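Local coordinates for protein putative Acetyltransferase (Pyrococcus horikoshii, PDB 3DDD) that binds coenzyme A and probably acts as an acyltransferase of the GNAT family, though its acceptor substrate is not established, at residues 193-198 and 207-212. Residues are numbered along the deposited sequence; the frame is centred on the assembly and turned at random.
Sequences RGARLL and LVYRGK. With EDO (1,2-ethanediol), chain D.
R196 and V208 pair through both backbone bonds of an antiparallel hydrogen-bonded bridge: R196 N reaches V208 O at 2.7 Å and V208 N reaches R196 O at 2.9 Å, each with an N-H...O angle of 163°. The strand segments 196-198 and 207-209 run at 152°, as expected for the two arms of the hairpin 196-200/204-209. G194, with positive phi, is the C-prime residue of the Schellman motif ending helix 184-192, and a type II' turn from Y209 to K212 follows the second arm. Next to the bridge, A195 CA lies 3.1 Å from V208 O, a CA-H...O contact that adds to the R196 N-H on the same carbonyl oxygen.

Packing is tight among buried A195, L197, L198, L207 and V208. A195 CB meets Y209 CB at 3.8 Å and L207 CD1 at 3.9 Å. With CG anti to the backbone N, L207 directs its CD1 branch to that methyl. On the face carrying V208, L198 CD1 touches V208 CG2 at 3.9 Å, and A231 of helix 221-233 covers V208.

The open side lies at exposed G194 and R210, where ethanediol, probably from the crystallisation liquor, sits: O1 takes the R210 N-H nearly straight (178°), O2 a long, weak one from R196 NE. Y209 is itself well packed, with R193 O at its ring edge, R210 CG 3.5 Å above one face, and Y190 edge-to-face. Replacing Y209 by alanine would keep the CB contact but would probably leave Y190 without its ring partner and R210 CG without the face beneath it.

Backbone bonding and apolar contacts thus join the strands in the second GNAT-family region (171-281), away from the coenzyme A pocket of the first; salt bridges link R196 to E163 of strand 161-164, and flanking R193 (E55, E59) and R210 (E48) to helix 47-60.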
ATOM      1  N   ARG A 193      -9.243   6.357  11.849  1.00 38.48           N
ATOM      2  CA  ARG A 193      -8.356   7.505  11.972  1.00 40.73           C
ATOM      3  C   ARG A 193      -8.796   8.735  11.210  1.00 39.86           C
ATOM      4  O   ARG A 193      -8.015   9.652  11.048  1.00 40.51           O
ATOM      5  CB  ARG A 193      -6.963   7.166  11.494  1.00 41.40           C
ATOM      6  CG  ARG A 193      -6.475   5.878  11.965  1.00 50.14           C
ATOM      7  CD  ARG A 193      -5.497   6.001  13.067  1.00 61.66           C
ATOM      8  NE  ARG A 193      -5.163   4.650  13.494  1.00 69.76           N
ATOM      9  CZ  ARG A 193      -4.238   4.352  14.391  1.00 73.18           C
ATOM     10  NH1 ARG A 193      -3.484   5.313  14.941  1.00 71.78           N
ATOM     11  NH2 ARG A 193      -4.061   3.074  14.710  1.00 68.28           N
ATOM     12  N   GLY A 194     -10.008   8.733  10.692  1.00 38.71           N
ATOM     13  CA  GLY A 194     -10.587   9.936  10.142  1.00 37.85           C
ATOM     14  C   GLY A 194     -10.774   9.918   8.648  1.00 38.36           C
ATOM     15  O   GLY A 194     -11.317  10.873   8.098  1.00 38.96           O
ATOM     16  N   ALA A 195     -10.342   8.837   7.996  1.00 34.99           N
ATOM     17  CA  ALA A 195     -10.499   8.690   6.557  1.00 32.77           C
ATOM     18  C   ALA A 195     -11.978   8.742   6.229  1.00 33.45           C
ATOM     19  O   ALA A 195     -12.788   8.245   6.994  1.00 32.16           O
ATOM     20  CB  ALA A 195      -9.882   7.375   6.071  1.00 30.04           C
ATOM     21  N   ARG A 196     -12.326   9.361   5.099  1.00 36.43           N
ATOM     22  CA  ARG A 196     -13.712   9.608   4.741  1.00 36.69           C
ATOM     23  C   ARG A 196     -14.108   8.704   3.601  1.00 34.57           C
ATOM     24  O   ARG A 196     -13.396   8.647   2.615  1.00 32.87           O
ATOM     25  CB  ARG A 196     -13.872  11.027   4.268  1.00 37.59           C
ATOM     26  CG  ARG A 196     -13.447  12.122   5.296  1.00 43.16           C
ATOM     27  CD  ARG A 196     -13.271  13.444   4.513  1.00 46.21           C
ATOM     28  NE  ARG A 196     -13.026  14.641   5.317  1.00 48.16           N
ATOM     29  CZ  ARG A 196     -13.961  15.294   5.980  1.00 44.96           C
ATOM     30  NH1 ARG A 196     -15.219  14.867   5.977  1.00 49.69           N
ATOM     31  NH2 ARG A 196     -13.625  16.372   6.657  1.00 54.36           N
ATOM     32  N   LEU A 197     -15.255   8.027   3.720  1.00 32.87           N
ATOM     33  CA  LEU A 197     -15.736   7.162   2.658  1.00 32.35           C
ATOM     34  C   LEU A 197     -16.795   7.916   1.825  1.00 32.77           C
ATOM     35  O   LEU A 197     -17.890   8.250   2.301  1.00 30.82           O
ATOM     36  CB  LEU A 197     -16.252   5.846   3.239  1.00 31.09           C
ATOM     37  CG  LEU A 197     -16.849   4.820   2.272  1.00 35.73           C
ATOM     38  CD1 LEU A 197     -15.797   4.228   1.338  1.00 31.73           C
ATOM     39  CD2 LEU A 197     -17.570   3.753   3.061  1.00 29.74           C
ATOM     40  N   LEU A 198     -16.453   8.193   0.574  1.00 33.84           N
ATOM     41  CA  LEU A 198     -17.337   8.935  -0.312  1.00 33.60           C
ATOM     42  C   LEU A 198     -17.977   7.944  -1.257  1.00 33.50           C
ATOM     43  O   LEU A 198     -17.295   7.088  -1.777  1.00 35.50           O
ATOM     44  CB  LEU A 198     -16.558   9.992  -1.087  1.00 32.77           C
ATOM     45  CG  LEU A 198     -15.760  11.011  -0.266  1.00 34.67           C
ATOM     46  CD1 LEU A 198     -15.041  11.979  -1.216  1.00 32.00           C
ATOM     47  CD2 LEU A 198     -16.653  11.781   0.720  1.00 37.37           C
ATOM     48  N   LEU A 207     -11.988   6.469  -0.899  1.00 32.95           N
ATOM     49  CA  LEU A 207     -11.595   6.667   0.492  1.00 34.22           C
ATOM     50  C   LEU A 207     -10.579   7.790   0.528  1.00 31.99           C
ATOM     51  O   LEU A 207      -9.645   7.769  -0.225  1.00 30.65           O
ATOM     52  CB  LEU A 207     -11.006   5.393   1.071  1.00 34.23           C
ATOM     53  CG  LEU A 207     -10.650   5.422   2.562  1.00 33.48           C
ATOM     54  CD1 LEU A 207     -11.911   5.446   3.428  1.00 24.33           C
ATOM     55  CD2 LEU A 207      -9.791   4.187   2.849  1.00 34.30           C
ATOM     56  N   VAL A 208     -10.809   8.802   1.351  1.00 34.36           N
ATOM     57  CA  VAL A 208      -9.935   9.963   1.403  1.00 35.34           C
ATOM     58  C   VAL A 208      -9.320  10.002   2.787  1.00 35.65           C
ATOM     59  O   VAL A 208     -10.034  10.071   3.779  1.00 32.45           O
ATOM     60  CB  VAL A 208     -10.706  11.283   1.102  1.00 35.61           C
ATOM     61  CG1 VAL A 208      -9.777  12.485   1.181  1.00 30.42           C
ATOM     62  CG2 VAL A 208     -11.325  11.213  -0.247  1.00 36.37           C
ATOM     63  N   TYR A 209      -7.992   9.928   2.837  1.00 36.11           N
ATOM     64  CA  TYR A 209      -7.252   9.973   4.065  1.00 36.32           C
ATOM     65  C   TYR A 209      -6.108  10.925   3.867  1.00 36.77           C
ATOM     66  O   TYR A 209      -5.290  10.703   2.982  1.00 35.00           O
ATOM     67  CB  TYR A 209      -6.703   8.571   4.408  1.00 35.89           C
ATOM     68  CG  TYR A 209      -5.869   8.582   5.672  1.00 38.55           C
ATOM     69  CD1 TYR A 209      -6.436   8.926   6.911  1.00 39.67           C
ATOM     70  CD2 TYR A 209      -4.515   8.286   5.638  1.00 37.06           C
ATOM     71  CE1 TYR A 209      -5.673   8.929   8.068  1.00 35.36           C
ATOM     72  CE2 TYR A 209      -3.750   8.319   6.783  1.00 38.53           C
ATOM     73  CZ  TYR A 209      -4.332   8.614   7.996  1.00 40.63           C
ATOM     74  OH  TYR A 209      -3.522   8.659   9.111  1.00 44.80           O
ATOM     75  N   ARG A 210      -6.043  11.982   4.682  1.00 39.60           N
ATOM     76  CA  ARG A 210      -5.067  13.042   4.493  1.00 40.48           C
ATOM     77  C   ARG A 210      -5.169  13.616   3.063  1.00 43.37           C
ATOM     78  O   ARG A 210      -6.256  14.011   2.607  1.00 43.96           O
ATOM     79  CB  ARG A 210      -3.686  12.518   4.797  1.00 40.61           C
ATOM     80  CG  ARG A 210      -3.564  11.828   6.182  1.00 44.66           C
ATOM     81  CD  ARG A 210      -3.882  12.766   7.320  1.00 48.25           C
ATOM     82  NE  ARG A 210      -3.588  12.211   8.646  1.00 49.42           N
ATOM     83  CZ  ARG A 210      -2.468  12.404   9.347  1.00 54.67           C
ATOM     84  NH1 ARG A 210      -1.462  13.144   8.878  1.00 55.33           N
ATOM     85  NH2 ARG A 210      -2.351  11.846  10.545  1.00 53.74           N
ATOM     86  N   GLY A 211      -4.087  13.665   2.318  1.00 42.79           N
ATOM     87  CA  GLY A 211      -4.202  14.280   0.989  1.00 40.06           C
ATOM     88  C   GLY A 211      -4.290  13.226  -0.082  1.00 39.81           C
ATOM     89  O   GLY A 211      -3.835  13.437  -1.208  1.00 40.04           O
ATOM     90  N   LYS A 212      -4.840  12.070   0.262  1.00 39.94           N
ATOM     91  CA  LYS A 212      -4.743  10.920  -0.635  1.00 41.26           C
ATOM     92  C   LYS A 212      -6.106  10.304  -0.811  1.00 39.30           C
ATOM     93  O   LYS A 212      -6.872  10.220   0.139  1.00 40.48           O
ATOM     94  CB  LYS A 212      -3.759   9.897  -0.089  1.00 40.15           C
ATOM     95  CG  LYS A 212      -2.347  10.436   0.211  1.00 45.81           C
ATOM     96  CD  LYS A 212      -1.517   9.376   0.995  1.00 47.85           C
TER
HETATM   97  C1  EDO D 302      -9.014  12.653   6.256  1.00 58.33           C
HETATM   98  O1  EDO D 302      -7.956  12.108   7.026  1.00 42.78           O
HETATM   99  C2  EDO D 302      -8.645  14.111   6.018  1.00 62.77           C
HETATM  100  O2  EDO D 302      -9.706  14.725   5.286  1.00 66.19           O